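Local coordinates for GphF Dehydratase 1 (Archangium violaceum, PDB 6MBF), which probably eliminates water from a carrier-bound polyketide intermediate and shifts the resulting double bond, as a dehydratase domain of the gephyronic acid polyketide synthase, at residues D145-L151 with I169-R175; H182-Q186 with A201-C206. All coordinates share one frame; numbering follows the deposited sequence. Where two conformers were deposited one is given.

Contact 1: residues D145-L151 with I169-R175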
ATOM      1  N   ASP A 145     -11.877 -11.841  20.471  1.00 28.04           N
ATOM      2  CA  ASP A 145     -11.383 -12.365  21.743  1.00 31.61           C
ATOM      3  C   ASP A 145     -10.049 -13.081  21.532  1.00 26.97           C
ATOM      4  O   ASP A 145      -9.870 -14.254  21.868  1.00 36.02           O
ATOM      5  CB  ASP A 145     -12.421 -13.285  22.394  1.00 31.96           C
ATOM      6  CG  ASP A 145     -12.032 -13.707  23.797  1.00 39.97           C
ATOM      7  OD1 ASP A 145     -11.219 -12.999  24.433  1.00 45.41           O
ATOM      8  OD2 ASP A 145     -12.535 -14.754  24.261  1.00 64.71           O
ATOM      9  N   GLY A 146      -9.109 -12.364  20.921  1.00 27.11           N
ATOM     10  CA  GLY A 146      -7.871 -12.962  20.486  1.00 26.82           C
ATOM     11  C   GLY A 146      -6.793 -12.924  21.547  1.00 28.79           C
ATOM     12  O   GLY A 146      -6.970 -12.416  22.654  1.00 30.60           O
ATOM     13  N   GLU A 147      -5.655 -13.497  21.186  1.00 22.14           N
ATOM     14  CA  GLU A 147      -4.454 -13.447  22.001  1.00 26.81           C
ATOM     15  C   GLU A 147      -3.604 -12.273  21.538  1.00 30.35           C
ATOM     16  O   GLU A 147      -3.369 -12.109  20.339  1.00 23.29           O
ATOM     17  CB  GLU A 147      -3.685 -14.760  21.872  1.00 27.39           C
ATOM     18  CG  GLU A 147      -2.343 -14.795  22.568  1.00 42.46           C
ATOM     19  CD  GLU A 147      -1.512 -15.991  22.136  1.00 61.92           C
ATOM     20  OE1 GLU A 147      -0.501 -15.794  21.425  1.00 72.77           O
ATOM     21  OE2 GLU A 147      -1.882 -17.130  22.492  1.00 69.56           O
ATOM     22  N   ALA A 148      -3.152 -11.455  22.484  1.00 24.43           N
ATOM     23  CA  ALA A 148      -2.368 -10.280  22.126  1.00 23.71           C
ATOM     24  C   ALA A 148      -1.060 -10.681  21.453  1.00 26.47           C
ATOM     25  O   ALA A 148      -0.380 -11.618  21.884  1.00 29.03           O
ATOM     26  CB  ALA A 148      -2.089  -9.436  23.369  1.00 27.88           C
ATOM     27  N   VAL A 149      -0.722  -9.980  20.373  1.00 21.96           N
ATOM     28  CA  VAL A 149       0.583 -10.105  19.737  1.00 22.89           C
ATOM     29  C   VAL A 149       1.509  -9.055  20.335  1.00 27.29           C
ATOM     30  O   VAL A 149       1.165  -7.868  20.394  1.00 23.75           O
ATOM     31  CB  VAL A 149       0.477  -9.943  18.209  1.00 22.29           C
ATOM     32  CG1 VAL A 149       1.864  -9.974  17.581  1.00 25.82           C
ATOM     33  CG2 VAL A 149      -0.416 -11.031  17.605  1.00 27.17           C
ATOM     34  N   GLU A 150       2.678  -9.489  20.792  1.00 23.20           N
ATOM     35  CA  GLU A 150       3.645  -8.579  21.399  1.00 29.38           C
ATOM     36  C   GLU A 150       4.320  -7.788  20.285  1.00 25.21           C
ATOM     37  O   GLU A 150       5.152  -8.326  19.544  1.00 26.22           O
ATOM     38  CB  GLU A 150       4.655  -9.356  22.238  1.00 34.17           C
ATOM     39  CG  GLU A 150       5.230  -8.574  23.421  1.00 35.54           C
ATOM     40  CD  GLU A 150       6.168  -7.454  22.995  1.00 55.26           C
ATOM     41  OE1 GLU A 150       5.718  -6.289  22.896  1.00 48.50           O
ATOM     42  OE2 GLU A 150       7.359  -7.739  22.751  1.00 50.09           O
ATOM     43  N   LEU A 151       3.964  -6.508  20.163  1.00 22.96           N
ATOM     44  CA  LEU A 151       4.376  -5.735  18.994  1.00 23.59           C
ATOM     45  C   LEU A 151       5.796  -5.194  19.102  1.00 23.53           C
ATOM     46  O   LEU A 151       6.443  -4.987  18.071  1.00 20.49           O
ATOM     47  CB  LEU A 151       3.400  -4.583  18.758  1.00 19.38           C
ATOM     48  CG  LEU A 151       2.032  -4.998  18.213  1.00 23.78           C
ATOM     49  CD1 LEU A 151       1.091  -3.810  18.213  1.00 21.27           C
ATOM     50  CD2 LEU A 151       2.168  -5.606  16.817  1.00 25.33           C
ATOM     51  N   ILE A 169       1.058   0.199  14.207  1.00 16.40           N
ATOM     52  CA  ILE A 169       0.131  -0.721  14.868  1.00 15.37           C
ATOM     53  C   ILE A 169       0.192  -0.462  16.366  1.00 14.09           C
ATOM     54  O   ILE A 169       1.264  -0.552  16.977  1.00 18.09           O
ATOM     55  CB  ILE A 169       0.468  -2.190  14.563  1.00 15.09           C
ATOM     56  CG1 ILE A 169       0.746  -2.404  13.075  1.00 17.40           C
ATOM     57  CG2 ILE A 169      -0.701  -3.120  14.999  1.00 13.63           C
ATOM     58  CD1 ILE A 169       1.300  -3.788  12.777  1.00 20.26           C
ATOM     59  N   ARG A 170      -0.951  -0.123  16.957  0.52 12.44           N
ATOM     60  CA  ARG A 170      -1.006   0.103  18.394  0.52 19.14           C
ATOM     61  C   ARG A 170      -1.296  -1.179  19.159  0.52 21.45           C
ATOM     62  O   ARG A 170      -0.673  -1.436  20.197  0.52 17.93           O
ATOM     63  CB  ARG A 170      -2.063   1.161  18.724  0.52 20.84           C
ATOM     64  CG  ARG A 170      -1.816   2.491  18.038  0.52 25.07           C
ATOM     65  CD  ARG A 170      -0.346   2.872  18.121  0.52 27.52           C
ATOM     66  NE  ARG A 170       0.005   3.925  17.177  0.52 31.64           N
ATOM     67  CZ  ARG A 170       1.195   4.029  16.596  0.52 28.24           C
ATOM     68  NH1 ARG A 170       1.434   5.018  15.750  0.52 18.90           N
ATOM     69  NH2 ARG A 170       2.138   3.129  16.851  0.52 22.30           N
ATOM     70  N   HIS A 171      -2.213  -1.995  18.646  1.00 18.04           N
ATOM     71  CA  HIS A 171      -2.626  -3.226  19.305  1.00 18.25           C
ATOM     72  C   HIS A 171      -2.939  -4.250  18.227  1.00 17.96           C
ATOM     73  O   HIS A 171      -3.393  -3.895  17.137  1.00 17.54           O
ATOM     74  CB  HIS A 171      -3.851  -2.999  20.205  1.00 17.64           C
ATOM     75  CG  HIS A 171      -4.468  -4.261  20.726  1.00 30.14           C
ATOM     76  ND1 HIS A 171      -3.978  -4.936  21.823  1.00 37.14           N
ATOM     77  CD2 HIS A 171      -5.542  -4.969  20.297  1.00 32.94           C
ATOM     78  CE1 HIS A 171      -4.718  -6.007  22.047  1.00 26.54           C
ATOM     79  NE2 HIS A 171      -5.676  -6.051  21.135  1.00 31.56           N
ATOM     80  N   LEU A 172      -2.685  -5.521  18.529  1.00 15.74           N
ATOM     81  CA  LEU A 172      -2.962  -6.589  17.579  1.00 16.17           C
ATOM     82  C   LEU A 172      -3.280  -7.842  18.377  1.00 18.72           C
ATOM     83  O   LEU A 172      -2.534  -8.187  19.298  1.00 17.79           O
ATOM     84  CB  LEU A 172      -1.773  -6.830  16.634  1.00 14.69           C
ATOM     85  CG  LEU A 172      -1.961  -7.908  15.550  1.00 16.79           C
ATOM     86  CD1 LEU A 172      -3.073  -7.535  14.548  1.00 17.19           C
ATOM     87  CD2 LEU A 172      -0.662  -8.182  14.813  1.00 18.53           C
ATOM     88  N   GLU A 173      -4.387  -8.501  18.047  1.00 17.08           N
ATOM     89  CA  GLU A 173      -4.726  -9.769  18.677  1.00 21.11           C
ATOM     90  C   GLU A 173      -5.104 -10.781  17.610  1.00 21.55           C
ATOM     91  O   GLU A 173      -5.713 -10.432  16.595  1.00 18.10           O
ATOM     92  CB  GLU A 173      -5.864  -9.618  19.690  1.00 25.25           C
ATOM     93  CG  GLU A 173      -7.197  -9.208  19.099  1.00 23.57           C
ATOM     94  CD  GLU A 173      -8.246  -9.010  20.169  1.00 36.61           C
ATOM     95  OE1 GLU A 173      -8.070  -8.093  20.999  1.00 33.33           O
ATOM     96  OE2 GLU A 173      -9.228  -9.779  20.195  1.00 35.04           O
ATOM     97  N   ARG A 174      -4.733 -12.037  17.834  1.00 19.07           N
ATOM     98  CA  ARG A 174      -4.936 -13.058  16.822  1.00 16.39           C
ATOM     99  C   ARG A 174      -5.739 -14.229  17.372  1.00 24.13           C
ATOM    100  O   ARG A 174      -5.788 -14.478  18.581  1.00 21.56           O
ATOM    101  CB  ARG A 174      -3.602 -13.563  16.265  1.00 19.91           C
ATOM    102  CG  ARG A 174      -2.740 -14.329  17.261  1.00 30.37           C
ATOM    103  CD  ARG A 174      -1.520 -14.936  16.560  1.00 33.07           C
ATOM    104  NE  ARG A 174      -1.901 -15.796  15.438  1.00 37.43           N
ATOM    105  CZ  ARG A 174      -1.066 -16.202  14.483  1.00 52.42           C
ATOM    106  NH1 ARG A 174       0.206 -15.824  14.509  1.00 29.41           N
ATOM    107  NH2 ARG A 174      -1.501 -16.978  13.497  1.00 37.60           N
ATOM    108  N   ARG A 175      -6.380 -14.939  16.451  1.00 19.84           N
ATOM    109  CA  ARG A 175      -7.078 -16.182  16.761  1.00 18.83           C
ATOM    110  C   ARG A 175      -7.086 -17.012  15.489  1.00 19.16           C
ATOM    111  O   ARG A 175      -7.678 -16.598  14.489  1.00 19.50           O
ATOM    112  CB  ARG A 175      -8.502 -15.914  17.248  1.00 20.03           C
ATOM    113  CG  ARG A 175      -9.389 -17.143  17.256  1.00 23.87           C
ATOM    114  CD  ARG A 175      -9.353 -17.855  18.595  1.00 54.70           C
ATOM    115  NE  ARG A 175      -9.933 -17.046  19.662  1.00 60.53           N
ATOM    116  CZ  ARG A 175     -10.263 -17.519  20.860  1.00 60.50           C
ATOM    117  NH1 ARG A 175     -10.078 -18.801  21.140  1.00 64.20           N
ATOM    118  NH2 ARG A 175     -10.782 -16.714  21.778  1.00 49.24           N
TER
HETATM  119  O   HOH W   1      -0.828  -5.914  20.713  1.00 20.98           O
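A short antiparallel edge pairing joins Glu147 and Ala148 to Arg174 and Glu173. Glu147 with Arg174 is a hydrogen-bonded pair, in which Glu147 N gives to Arg174 O at 2.8 Å and Arg174 N gives back to Glu147 O. Val149 N adds a nearly straight bond to Leu172 O (2.8 Å, 178°). Farther along, a water bridges Val149 O and Leu172 N. The carboxylate of Glu173 reaches both ways: OE2 takes the N-H of Gly146 (2.7 Å) from above the carboxylate plane, while OE1, through its anti lone pair, receives His171 NE2 (3.1 Å) in the imidazole plane. Its CG lies between backbone N and carbonyl carbon (chi1 65°), which directs the chain back over Gly146. With alanine in place of Glu173, Gly146 N would probably lose this acceptor and the imidazole of His171 the bond that fixes its turn. Arg175 NH2 gives a markedly bent hydrogen bond to Asp145 O (2.6 Å). Apolar contact comes from Val149, alongside Leu172, and from Leu151 CD1, 3.7 Å from Ile169 CG2. Strand 178-184 flanks strand 169-175 on its other edge, helix 200-214 covers Ile169 and Leu172, and Tyr155 of helix 151-158 bonds to Ile169 O.

Contact 2: residues H182-Q186 with A201-C206; sequences HVCLQ and ALLDAC
Ala201 O receives the N-H of Ala205 at 3.0 Å, a helical bond between residues four apart, a spacing that brings both alanine methyls to the face turned toward strand 182-184. No hydrogen bond crosses between the two segments, so the contact rests on apolar surfaces. The helix runs nearly antiparallel to the strand, at 158°, with the axes 8.4 Å apart at closest approach. Small residues bring the backbones near: Val183 points at the helix, and its CG1 meets the methyl CB of Ala205 at 3.9 Å. The other branch, CG2, approaches Leu202 CG at 3.8 Å, the two side chains crossing at about a right angle, and also reaches Cys206 SG at 4.2 Å. One valine thus touches three residues of the helix, each branch engaging a different part of it. Leu185 starts off obliquely, but with CG anti to the carbonyl carbon (chi1 -62°) its CD2 swings in to 3.8 Å from Ala201 CB and 3.7 Å from Leu202 N, against the start of the helix. Residues 201-204, ALLD, complete the HPALLD sequence characteristic of polyketide synthase dehydratases, consistent with the central helix of a hotdog fold. Beyond the contact, Leu202 and Cys206 continue onto strands 241-248 and 259-267, through Val242, Val244, Leu264 and Leu266. On the helix side away from strand 182-184, Leu203 packs on Val52 and Leu55 of helix 52-65. The Asp204 carboxylate hydrogen-bonds to Tyr162 OH and to Gln208 NE2 one turn on in the same helix.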
ATOM      1  N   HIS A 182      -5.375  -2.441  15.696  1.00 16.92           N
ATOM      2  CA  HIS A 182      -5.696  -1.027  15.816  1.00 15.19           C
ATOM      3  C   HIS A 182      -4.481  -0.259  15.313  1.00 15.98           C
ATOM      4  O   HIS A 182      -3.386  -0.414  15.865  1.00 16.93           O
ATOM      5  CB  HIS A 182      -6.023  -0.679  17.271  1.00 19.19           C
ATOM      6  CG  HIS A 182      -6.211   0.784  17.522  1.00 19.04           C
ATOM      7  ND1 HIS A 182      -5.949   1.369  18.742  1.00 28.55           N
ATOM      8  CD2 HIS A 182      -6.637   1.782  16.710  1.00 20.42           C
ATOM      9  CE1 HIS A 182      -6.209   2.662  18.675  1.00 31.12           C
ATOM     10  NE2 HIS A 182      -6.634   2.937  17.454  1.00 19.40           N
ATOM     11  N   VAL A 183      -4.657   0.518  14.239  1.00 14.31           N
ATOM     12  CA  VAL A 183      -3.570   1.288  13.649  1.00 14.96           C
ATOM     13  C   VAL A 183      -3.937   2.762  13.709  1.00 15.46           C
ATOM     14  O   VAL A 183      -5.096   3.143  13.497  1.00 15.29           O
ATOM     15  CB  VAL A 183      -3.215   0.872  12.195  1.00 19.91           C
ATOM     16  CG1 VAL A 183      -3.160  -0.626  12.034  1.00 15.66           C
ATOM     17  CG2 VAL A 183      -4.111   1.509  11.177  1.00 45.46           C
ATOM     18  N   CYS A 184      -2.944   3.589  14.011  1.00 18.77           N
ATOM     19  CA  CYS A 184      -3.172   5.012  14.192  1.00 17.36           C
ATOM     20  C   CYS A 184      -1.942   5.771  13.729  1.00 23.55           C
ATOM     21  O   CYS A 184      -0.820   5.453  14.137  1.00 22.65           O
ATOM     22  CB  CYS A 184      -3.481   5.321  15.657  1.00 24.15           C
ATOM     23  SG  CYS A 184      -4.045   6.996  15.944  1.00 23.20           S
ATOM     24  N   LEU A 185      -2.153   6.757  12.864  1.00 16.70           N
ATOM     25  CA  LEU A 185      -1.048   7.599  12.437  1.00 17.79           C
ATOM     26  C   LEU A 185      -0.659   8.562  13.544  1.00 19.68           C
ATOM     27  O   LEU A 185      -1.473   8.931  14.394  1.00 20.70           O
ATOM     28  CB  LEU A 185      -1.417   8.384  11.187  1.00 19.89           C
ATOM     29  CG  LEU A 185      -1.750   7.544   9.953  1.00 21.20           C
ATOM     30  CD1 LEU A 185      -2.185   8.445   8.839  1.00 22.91           C
ATOM     31  CD2 LEU A 185      -0.570   6.673   9.533  1.00 21.18           C
ATOM     32  N   GLN A 186       0.607   8.960  13.546  0.53 21.06           N
ATOM     33  CA  GLN A 186       1.083   9.967  14.482  0.53 23.51           C
ATOM     34  C   GLN A 186       2.082  10.859  13.763  0.53 22.41           C
ATOM     35  O   GLN A 186       2.368  10.682  12.571  0.53 19.93           O
ATOM     36  CB  GLN A 186       1.707   9.335  15.739  0.53 24.63           C
ATOM     37  CG  GLN A 186       0.742   8.569  16.645  0.53 25.19           C
ATOM     38  CD  GLN A 186      -0.352   9.450  17.237  0.53 22.47           C
ATOM     39  OE1 GLN A 186      -0.171  10.656  17.404  0.53 38.40           O
ATOM     40  NE2 GLN A 186      -1.489   8.846  17.561  0.53 21.95           N
ATOM     41  N   ALA A 201       1.188   5.025   4.836  1.00 15.21           N
ATOM     42  CA  ALA A 201       1.646   4.548   6.139  1.00 17.16           C
ATOM     43  C   ALA A 201       0.552   3.772   6.855  1.00 15.91           C
ATOM     44  O   ALA A 201       0.832   2.790   7.555  1.00 16.82           O
ATOM     45  CB  ALA A 201       2.111   5.720   7.004  1.00 13.52           C
ATOM     46  N   LEU A 202      -0.700   4.214   6.716  1.00 14.39           N
ATOM     47  CA  LEU A 202      -1.798   3.518   7.376  1.00 13.39           C
ATOM     48  C   LEU A 202      -2.061   2.158   6.730  1.00 14.32           C
ATOM     49  O   LEU A 202      -2.190   1.145   7.423  1.00 13.97           O
ATOM     50  CB  LEU A 202      -3.051   4.396   7.364  1.00 13.19           C
ATOM     51  CG  LEU A 202      -4.238   3.907   8.206  1.00 16.91           C
ATOM     52  CD1 LEU A 202      -5.040   5.085   8.703  1.00 21.75           C
ATOM     53  CD2 LEU A 202      -5.134   2.993   7.392  1.00 27.24           C
ATOM     54  N   LEU A 203      -2.140   2.106   5.398  1.00 13.49           N
ATOM     55  CA  LEU A 203      -2.381   0.816   4.762  1.00 14.74           C
ATOM     56  C   LEU A 203      -1.203  -0.133   4.962  1.00 14.16           C
ATOM     57  O   LEU A 203      -1.408  -1.324   5.209  1.00 13.25           O
ATOM     58  CB  LEU A 203      -2.697   1.001   3.278  1.00 15.16           C
ATOM     59  CG  LEU A 203      -3.122  -0.288   2.575  1.00 13.37           C
ATOM     60  CD1 LEU A 203      -4.374  -0.889   3.223  1.00 13.62           C
ATOM     61  CD2 LEU A 203      -3.335  -0.034   1.073  1.00 14.65           C
ATOM     62  N   ASP A 204       0.034   0.380   4.906  1.00 12.84           N
ATOM     63  CA  ASP A 204       1.188  -0.461   5.225  1.00 14.48           C
ATOM     64  C   ASP A 204       1.088  -1.042   6.630  1.00 15.37           C
ATOM     65  O   ASP A 204       1.434  -2.209   6.845  1.00 12.77           O
ATOM     66  CB  ASP A 204       2.491   0.325   5.084  1.00 14.70           C
ATOM     67  CG  ASP A 204       3.685  -0.450   5.609  1.00 16.77           C
ATOM     68  OD1 ASP A 204       4.142  -1.385   4.918  1.00 15.14           O
ATOM     69  OD2 ASP A 204       4.152  -0.125   6.723  1.00 15.91           O
ATOM     70  N   ALA A 205       0.633  -0.244   7.601  1.00 12.91           N
ATOM     71  CA  ALA A 205       0.457  -0.763   8.956  1.00 15.79           C
ATOM     72  C   ALA A 205      -0.537  -1.926   8.979  1.00 15.32           C
ATOM     73  O   ALA A 205      -0.318  -2.927   9.672  1.00 14.70           O
ATOM     74  CB  ALA A 205       0.001   0.360   9.891  1.00 14.67           C
ATOM     75  N   CYS A 206      -1.618  -1.830   8.202  1.00 12.72           N
ATOM     76  CA  CYS A 206      -2.564  -2.939   8.118  1.00 16.13           C
ATOM     77  C   CYS A 206      -1.910  -4.174   7.506  1.00 14.95           C
ATOM     78  O   CYS A 206      -2.108  -5.294   7.986  1.00 14.15           O
ATOM     79  CB  CYS A 206      -3.798  -2.525   7.312  1.00 17.66           C
ATOM     80  SG  CYS A 206      -4.770  -1.191   8.072  1.00 16.25           S
TER

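Contact 1 closes before contact 2 opens along the chain, and their centres lie 15 Å apart on the same side of the chain's centre. Strands 169-175 and 178-184, consecutive in sequence, pair side by side: Arg170 N lies 2.7 Å from His182 O and His171 O 2.8 Å from His182 N, both probable hydrogen bonds, with Arg170 and His171 forming a classic beta bulge opposite His182. Helix 200-214, part of contact 2, also backs contact 1: Ile169 CG1 lies 3.6 Å from Ala205 O. Contact 1 thus finishes the edge of the second hotdog's sheet at the surface, whereas contact 2 seats that sheet on its buried helix.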